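Local structure of ribonucleoside-diphosphate reductase (Pseudomonas aeruginosa, 5IM3) at residues Leu298-Leu303 with Glu317-Phe322; Lys566-Leu571 with Glu733-Lys738; Leu107-Met110 with Lys116-Arg119. The protein probably reduces ribonucleoside diphosphates to the deoxyribonucleotides needed for DNA synthesis, as the large subunit of a ribonucleotide reductase that binds dATP as an allosteric effector. All blocks are in the same frame, centred on the assembly; numbering follows the deposited sequence.

Interaction 1: residues Leu298-Leu303 with Glu317-Phe322; sequences LGLQTL and ELPQIF
Two apolar pairs carry this contact, Leu303 with Phe322 and Leu300 with Pro319. In the first, the branch doing the touching is CD2 of Leu303, which lies 3.8 Å from CE2 of Phe322 and 4.0 Å from CZ of the same ring; the two side chains cross at about a right angle, and the methyl comes in obliquely to the ring. Phe322 reaches it because CG stands anti to the backbone N (chi1 165°), which swings the ring out toward the preceding helix. In the second pair a single methyl is used again: CD1 of Leu300 meets CG of Pro319 at 4.0 Å. Pro319 is the first residue of helix 319-330, directly after the N-cap residue Leu318, so its ring packs at the very start of that helix. The two segments thus form a helix-to-helix contact in the all-alpha domain of the reductase large chain, in which helices 297-307 and 319-330 are joined by a short connection containing two small strands. Apolar neighbours extend the contact: Met228 touches both Leu300 and Pro319, and the rings of Phe308 and Phe322 pack edge-to-face. Among polar interactions none spans the segments. Within the first helix, OG1 of Thr302 donates a hydrogen bond to O of Leu298 (2.7 Å), and N of Thr302 reaches that same oxygen from the opposite face of the carbonyl plane.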
loop_
_atom_site.group_PDB
_atom_site.type_symbol
_atom_site.label_atom_id
_atom_site.label_comp_id
_atom_site.label_asym_id
_atom_site.label_seq_id
_atom_site.Cartn_x
_atom_site.Cartn_y
_atom_site.Cartn_z
ATOM N N LEU A 298 -10.186 -28.424 35.720
ATOM C CA LEU A 298 -8.909 -28.200 35.056
ATOM C C LEU A 298 -7.743 -28.491 35.991
ATOM O O LEU A 298 -6.719 -29.036 35.565
ATOM C CB LEU A 298 -8.837 -26.765 34.540
ATOM C CG LEU A 298 -7.530 -26.366 33.852
ATOM C CD1 LEU A 298 -7.277 -27.234 32.628
ATOM C CD2 LEU A 298 -7.553 -24.894 33.470
ATOM N N GLY A 299 -7.878 -28.136 37.270
ATOM C CA GLY A 299 -6.792 -28.372 38.207
ATOM C C GLY A 299 -6.510 -29.848 38.414
ATOM O O GLY A 299 -5.350 -30.268 38.454
ATOM N N LEU A 300 -7.563 -30.656 38.538
ATOM C CA LEU A 300 -7.376 -32.087 38.750
ATOM C C LEU A 300 -6.856 -32.767 37.491
ATOM O O LEU A 300 -5.953 -33.608 37.562
ATOM C CB LEU A 300 -8.690 -32.727 39.201
ATOM C CG LEU A 300 -8.619 -34.204 39.607
ATOM C CD1 LEU A 300 -7.716 -34.379 40.810
ATOM C CD2 LEU A 300 -10.014 -34.765 39.898
ATOM N N GLN A 301 -7.425 -32.423 36.331
ATOM C CA GLN A 301 -6.891 -32.909 35.064
ATOM C C GLN A 301 -5.395 -32.648 34.959
ATOM O O GLN A 301 -4.630 -33.525 34.545
ATOM C CB GLN A 301 -7.626 -32.242 33.899
ATOM C CG GLN A 301 -8.852 -32.997 33.419
ATOM C CD GLN A 301 -8.504 -34.111 32.450
ATOM O OE1 GLN A 301 -8.176 -35.228 32.857
ATOM N NE2 GLN A 301 -8.572 -33.810 31.156
ATOM N N THR A 302 -4.961 -31.443 35.338
ATOM C CA THR A 302 -3.552 -31.083 35.213
ATOM C C THR A 302 -2.674 -32.017 36.036
ATOM O O THR A 302 -1.688 -32.568 35.534
ATOM C CB THR A 302 -3.342 -29.634 35.653
ATOM O OG1 THR A 302 -4.105 -28.761 34.811
ATOM C CG2 THR A 302 -1.867 -29.253 35.574
ATOM N N LEU A 303 -3.012 -32.196 37.313
ATOM C CA LEU A 303 -2.230 -33.078 38.171
ATOM C C LEU A 303 -2.275 -34.513 37.668
ATOM O O LEU A 303 -1.237 -35.172 37.544
ATOM C CB LEU A 303 -2.744 -32.994 39.611
ATOM C CG LEU A 303 -2.520 -31.655 40.319
ATOM C CD1 LEU A 303 -3.152 -31.661 41.701
ATOM C CD2 LEU A 303 -1.034 -31.329 40.416
ATOM N N GLU A 317 -1.224 -42.592 42.565
ATOM C CA GLU A 317 -0.989 -41.526 43.535
ATOM C C GLU A 317 -2.227 -40.638 43.587
ATOM O O GLU A 317 -2.556 -39.967 42.601
ATOM C CB GLU A 317 0.252 -40.714 43.167
ATOM C CG GLU A 317 0.647 -39.679 44.207
ATOM C CD GLU A 317 1.951 -38.981 43.871
ATOM O OE1 GLU A 317 2.179 -38.677 42.679
ATOM O OE2 GLU A 317 2.752 -38.744 44.801
ATOM N N LEU A 318 -2.907 -40.632 44.734
ATOM C CA LEU A 318 -4.101 -39.818 44.916
ATOM C C LEU A 318 -3.733 -38.388 45.304
ATOM O O LEU A 318 -2.635 -38.133 45.805
ATOM C CB LEU A 318 -5.002 -40.442 45.979
ATOM C CG LEU A 318 -5.801 -41.657 45.498
ATOM C CD1 LEU A 318 -6.425 -42.414 46.657
ATOM C CD2 LEU A 318 -6.879 -41.222 44.510
ATOM N N PRO A 319 -4.644 -37.432 45.093
ATOM C CA PRO A 319 -4.245 -36.016 45.217
ATOM C C PRO A 319 -3.656 -35.647 46.570
ATOM O O PRO A 319 -2.611 -34.988 46.621
ATOM C CB PRO A 319 -5.556 -35.267 44.934
ATOM C CG PRO A 319 -6.361 -36.204 44.111
ATOM C CD PRO A 319 -6.041 -37.571 44.648
ATOM N N GLN A 320 -4.300 -36.033 47.673
ATOM C CA GLN A 320 -3.767 -35.667 48.982
ATOM C C GLN A 320 -2.465 -36.394 49.281
ATOM O O GLN A 320 -1.621 -35.872 50.017
ATOM C CB GLN A 320 -4.796 -35.950 50.077
ATOM C CG GLN A 320 -6.093 -35.176 49.920
ATOM C CD GLN A 320 -5.866 -33.680 49.765
ATOM O OE1 GLN A 320 -5.284 -33.035 50.637
ATOM N NE2 GLN A 320 -6.312 -33.125 48.642
ATOM N N ILE A 321 -2.284 -37.595 48.729
ATOM C CA ILE A 321 -1.014 -38.291 48.884
ATOM C C ILE A 321 0.051 -37.635 48.016
ATOM O O ILE A 321 1.230 -37.601 48.388
ATOM C CB ILE A 321 -1.198 -39.788 48.564
ATOM C CG1 ILE A 321 -1.887 -40.484 49.748
ATOM C CG2 ILE A 321 0.138 -40.456 48.236
ATOM C CD1 ILE A 321 -2.234 -41.945 49.512
ATOM N N PHE A 322 -0.338 -37.099 46.858
ATOM C CA PHE A 322 0.590 -36.313 46.054
ATOM C C PHE A 322 1.138 -35.137 46.853
ATOM O O PHE A 322 2.355 -34.940 46.935
ATOM C CB PHE A 322 -0.103 -35.826 44.779
ATOM C CG PHE A 322 0.636 -34.727 44.064
ATOM C CD1 PHE A 322 1.765 -35.005 43.309
ATOM C CD2 PHE A 322 0.197 -33.417 44.145
ATOM C CE1 PHE A 322 2.442 -33.992 42.649
ATOM C CE2 PHE A 322 0.867 -32.400 43.487
ATOM C CZ PHE A 322 1.990 -32.688 42.738
#

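Interaction 2: residues Lys566-Leu571 with Glu733-Lys738; sequences KDPCNL and EERGAK
Pro568 meets the guanidinium of Arg735 at its edge, with the proline CD lying in the plane of the group and 4.0 Å from NH2. CG of Pro568 is equally near that nitrogen, so two ring carbons border one corner of the guanidinium while the two side chains run obliquely to each other. Arg735 leaves its helix with CG anti to the backbone N (chi1 -174°) and then bends at chi3 (-64°), a shape that carries the charged end toward Pro568. Its polar partners come from outside the two segments: a salt bridge from NE to Asp489, a hydrogen bond from NH1 to the Trp896 carbonyl and a cation-pi contact with the Trp896 ring, which together would restrict the rotation of the guanidinium. The backbone N-H of Asp489 also donates a hydrogen bond to OD2 of Asp567, so this one residue links both segments. The second pair is purely aliphatic at its point of contact: CD1 of Leu571 lies 4.1 Å from CB of Glu734, these side chains too being set at a slant to one another. Leu731, one helical turn before Arg735, touches both Pro568 and Leu571 and extends the same interface. The arrangement is a helix-end contact within the barrel domain of the reductase: the short helix 566-571, which directly follows barrel strand 562-565, rests against the C-terminal turn of helix 724-735.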
loop_
_atom_site.group_PDB
_atom_site.type_symbol
_atom_site.label_atom_id
_atom_site.label_comp_id
_atom_site.label_asym_id
_atom_site.label_seq_id
_atom_site.Cartn_x
_atom_site.Cartn_y
_atom_site.Cartn_z
ATOM N N LYS A 566 19.793 -2.953 32.956
ATOM C CA LYS A 566 20.954 -3.493 33.651
ATOM C C LYS A 566 21.196 -2.800 34.987
ATOM O O LYS A 566 21.541 -3.454 35.978
ATOM C CB LYS A 566 22.177 -3.366 32.737
ATOM C CG LYS A 566 23.535 -3.390 33.421
ATOM C CD LYS A 566 24.631 -3.102 32.417
ATOM C CE LYS A 566 25.996 -3.093 33.074
ATOM N NZ LYS A 566 27.016 -2.452 32.197
ATOM N N ASP A 567 21.030 -1.485 35.036
ATOM C CA ASP A 567 21.484 -0.712 36.186
ATOM C C ASP A 567 20.570 -0.857 37.400
ATOM O O ASP A 567 21.078 -1.018 38.521
ATOM C CB ASP A 567 21.640 0.754 35.783
ATOM C CG ASP A 567 22.859 0.979 34.898
ATOM O OD1 ASP A 567 23.914 0.370 35.172
ATOM O OD2 ASP A 567 22.761 1.750 33.921
ATOM N N PRO A 568 19.242 -0.804 37.257
ATOM C CA PRO A 568 18.397 -1.111 38.424
ATOM C C PRO A 568 18.578 -2.536 38.931
ATOM O O PRO A 568 18.494 -2.763 40.143
ATOM C CB PRO A 568 16.968 -0.853 37.916
ATOM C CG PRO A 568 17.065 -0.796 36.437
ATOM C CD PRO A 568 18.443 -0.301 36.125
ATOM N N CYS A 569 18.838 -3.501 38.043
ATOM C CA CYS A 569 19.102 -4.865 38.497
ATOM C C CYS A 569 20.368 -4.946 39.340
ATOM O O CYS A 569 20.460 -5.792 40.236
ATOM C CB CYS A 569 19.225 -5.814 37.304
ATOM S SG CYS A 569 17.700 -6.104 36.392
ATOM N N ASN A 570 21.355 -4.094 39.067
ATOM C CA ASN A 570 22.625 -4.163 39.783
ATOM C C ASN A 570 22.660 -3.243 40.995
ATOM O O ASN A 570 23.136 -3.647 42.061
ATOM C CB ASN A 570 23.788 -3.817 38.845
ATOM C CG ASN A 570 24.293 -5.019 38.075
ATOM O OD1 ASN A 570 25.060 -5.826 38.598
ATOM N ND2 ASN A 570 23.872 -5.142 36.821
ATOM N N LEU A 571 22.168 -2.011 40.851
ATOM C CA LEU A 571 22.197 -1.063 41.959
ATOM C C LEU A 571 21.311 -1.514 43.112
ATOM O O LEU A 571 21.576 -1.162 44.266
ATOM C CB LEU A 571 21.767 0.320 41.471
ATOM C CG LEU A 571 22.779 1.036 40.575
ATOM C CD1 LEU A 571 22.140 2.215 39.867
ATOM C CD2 LEU A 571 23.968 1.497 41.398
ATOM N N GLU A 733 18.712 8.629 43.429
ATOM C CA GLU A 733 19.890 9.476 43.594
ATOM C C GLU A 733 20.889 9.238 42.472
ATOM O O GLU A 733 21.398 10.187 41.864
ATOM C CB GLU A 733 20.549 9.213 44.948
ATOM C CG GLU A 733 19.778 9.741 46.143
ATOM C CD GLU A 733 20.605 9.725 47.415
ATOM O OE1 GLU A 733 21.820 9.441 47.332
ATOM O OE2 GLU A 733 20.041 9.997 48.497
ATOM N N GLU A 734 21.182 7.970 42.185
ATOM C CA GLU A 734 22.198 7.641 41.192
ATOM C C GLU A 734 21.793 8.131 39.806
ATOM O O GLU A 734 22.506 8.922 39.179
ATOM C CB GLU A 734 22.444 6.132 41.184
ATOM C CG GLU A 734 23.320 5.633 42.326
ATOM C CD GLU A 734 24.734 6.184 42.263
ATOM O OE1 GLU A 734 24.980 7.267 42.839
ATOM O OE2 GLU A 734 25.596 5.540 41.626
ATOM N N ARG A 735 20.643 7.668 39.310
ATOM C CA ARG A 735 20.233 8.021 37.954
ATOM C C ARG A 735 19.880 9.500 37.846
ATOM O O ARG A 735 20.199 10.146 36.844
ATOM C CB ARG A 735 19.049 7.161 37.516
ATOM C CG ARG A 735 18.659 7.372 36.061
ATOM C CD ARG A 735 17.339 6.715 35.726
ATOM N NE ARG A 735 17.390 5.262 35.851
ATOM C CZ ARG A 735 16.370 4.454 35.577
ATOM N NH1 ARG A 735 15.216 4.953 35.158
ATOM N NH2 ARG A 735 16.504 3.141 35.716
ATOM N N GLY A 736 19.216 10.042 38.853
ATOM C CA GLY A 736 18.794 11.433 38.837
ATOM C C GLY A 736 17.295 11.539 38.612
ATOM O O GLY A 736 16.712 10.806 37.803
ATOM N N ALA A 737 16.662 12.469 39.332
ATOM C CA ALA A 737 15.215 12.624 39.242
ATOM C C ALA A 737 14.762 13.016 37.842
ATOM O O ALA A 737 13.585 12.838 37.512
ATOM C CB ALA A 737 14.735 13.664 40.255
ATOM N N LYS A 738 15.667 13.543 37.014
ATOM C CA LYS A 738 15.307 13.912 35.650
ATOM C C LYS A 738 14.920 12.702 34.812
ATOM O O LYS A 738 14.219 12.858 33.807
ATOM C CB LYS A 738 16.474 14.657 34.993
ATOM C CG LYS A 738 16.144 15.303 33.651
ATOM C CD LYS A 738 17.172 16.371 33.268
ATOM C CE LYS A 738 18.194 15.859 32.265
ATOM N NZ LYS A 738 17.585 15.611 30.927
#

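Interaction 3: residues Leu107-Met110 with Lys116-Arg119; sequences LALM and KVAR
Leu109 meets two residues of the following helix, each with a different part of its side chain. Its CB lies 4.0 Å from CB of Ala118, at the place where the backbones come nearest, the CA atoms of Leu109 and Ala118 being 5.5 Å apart. Farther out, CD2 of Leu109 touches CG1 of Val117 at 4.1 Å, the two side chains crossing at about a right angle. The Val117 branch that makes this contact is the one anti to the backbone N (chi1 -176°). Leu109 also packs on Phe57 and Leu78, from helices 46-60 and 69-88, and Val117 shares the Phe57 contact. Met110, next in sequence, comes to Ala118 with its CG rather than its sulfur: that carbon is 3.8 Å from Ala118 CB. The rest of the Met110 chain runs on extended, and Met110 packs against Met110 of the second subunit, which also touches Ala118. The methyl of Ala118 thus touches the inner parts of both Leu109 and Met110, and its small size is consistent with the close spacing of the backbones. Beside this apolar contact, Arg119 forms salt bridges to Glu106 and Glu126 of the second subunit. This is a helical hairpin of the ATP cone, helices 98-111 and 115-138 joined by a tight turn; the side chain of Val117 is about 7 Å from a bound dATP, Gln102 and Tyr121, one from each helix, line the cone's dATP pockets, and the hairpin also meets the second subunit.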
loop_
_atom_site.group_PDB
_atom_site.type_symbol
_atom_site.label_atom_id
_atom_site.label_comp_id
_atom_site.label_asym_id
_atom_site.label_seq_id
_atom_site.Cartn_x
_atom_site.Cartn_y
_atom_site.Cartn_z
ATOM N N LEU A 107 -45.843 -20.207 7.308
ATOM C CA LEU A 107 -44.796 -19.431 6.656
ATOM C C LEU A 107 -45.385 -18.502 5.599
ATOM O O LEU A 107 -45.046 -17.316 5.541
ATOM C CB LEU A 107 -43.759 -20.371 6.040
ATOM C CG LEU A 107 -42.604 -19.710 5.279
ATOM C CD1 LEU A 107 -41.802 -18.786 6.191
ATOM C CD2 LEU A 107 -41.697 -20.760 4.653
ATOM N N ALA A 108 -46.281 -19.026 4.759
ATOM C CA ALA A 108 -46.863 -18.216 3.693
ATOM C C ALA A 108 -47.679 -17.063 4.265
ATOM O O ALA A 108 -47.564 -15.919 3.808
ATOM C CB ALA A 108 -47.727 -19.091 2.784
ATOM N N LEU A 109 -48.519 -17.345 5.265
ATOM C CA LEU A 109 -49.275 -16.281 5.920
ATOM C C LEU A 109 -48.341 -15.230 6.510
ATOM O O LEU A 109 -48.602 -14.025 6.405
ATOM C CB LEU A 109 -50.168 -16.865 7.014
ATOM C CG LEU A 109 -51.465 -17.541 6.563
ATOM C CD1 LEU A 109 -52.015 -18.440 7.666
ATOM C CD2 LEU A 109 -52.495 -16.494 6.157
ATOM N N MET A 110 -47.241 -15.670 7.125
ATOM C CA MET A 110 -46.350 -14.746 7.817
ATOM C C MET A 110 -45.568 -13.877 6.839
ATOM O O MET A 110 -45.437 -12.667 7.050
ATOM C CB MET A 110 -45.398 -15.524 8.719
ATOM C CG MET A 110 -46.065 -16.130 9.937
ATOM S SD MET A 110 -44.900 -17.085 10.917
ATOM C CE MET A 110 -45.963 -17.706 12.219
ATOM N N LYS A 116 -52.343 -10.799 12.021
ATOM C CA LYS A 116 -53.472 -11.201 12.853
ATOM C C LYS A 116 -54.006 -12.572 12.451
ATOM O O LYS A 116 -54.448 -13.345 13.308
ATOM C CB LYS A 116 -54.581 -10.153 12.777
ATOM C CG LYS A 116 -54.150 -8.775 13.253
ATOM C CD LYS A 116 -55.275 -7.754 13.125
ATOM C CE LYS A 116 -54.815 -6.366 13.554
ATOM N NZ LYS A 116 -55.909 -5.357 13.461
ATOM N N VAL A 117 -53.983 -12.892 11.158
ATOM C CA VAL A 117 -54.455 -14.204 10.729
ATOM C C VAL A 117 -53.413 -15.270 11.035
ATOM O O VAL A 117 -53.752 -16.384 11.450
ATOM C CB VAL A 117 -54.821 -14.190 9.232
ATOM C CG1 VAL A 117 -55.398 -15.540 8.817
ATOM C CG2 VAL A 117 -55.818 -13.084 8.928
ATOM N N ALA A 118 -52.131 -14.948 10.843
ATOM C CA ALA A 118 -51.077 -15.918 11.118
ATOM C C ALA A 118 -51.056 -16.300 12.593
ATOM O O ALA A 118 -50.967 -17.484 12.935
ATOM C CB ALA A 118 -49.721 -15.361 10.688
ATOM N N ARG A 119 -51.143 -15.310 13.484
ATOM C CA ARG A 119 -51.029 -15.600 14.909
ATOM C C ARG A 119 -52.240 -16.375 15.413
ATOM O O ARG A 119 -52.109 -17.244 16.282
ATOM C CB ARG A 119 -50.842 -14.306 15.705
ATOM C CG ARG A 119 -52.123 -13.574 16.059
ATOM C CD ARG A 119 -51.822 -12.201 16.646
ATOM N NE ARG A 119 -50.811 -12.247 17.701
ATOM C CZ ARG A 119 -51.063 -12.528 18.978
ATOM N NH1 ARG A 119 -52.300 -12.800 19.377
ATOM N NH2 ARG A 119 -50.070 -12.545 19.861
#

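Starting from the N terminus, interaction 3 comes first, joining two helices of an ATP cone; only five residues, two of them helical, separate its segments. Interaction 1 follows in the all-alpha domain, where 13 residues, including two short strands, separate its segments. Interaction 2 closes the longest loop: 161 residues of the barrel domain intervene between 566-571 and 733-738. The three are in series, so none nests within or crosses another. Nor do they touch: nearest atoms of interactions 1 and 2 are about 30 Å apart, and those of interactions 2 and 3 about 68 Å. Interactions 1 and 3 are thus local joins between consecutive helices, whereas interaction 2 ties together parts of the barrel domain far apart in sequence.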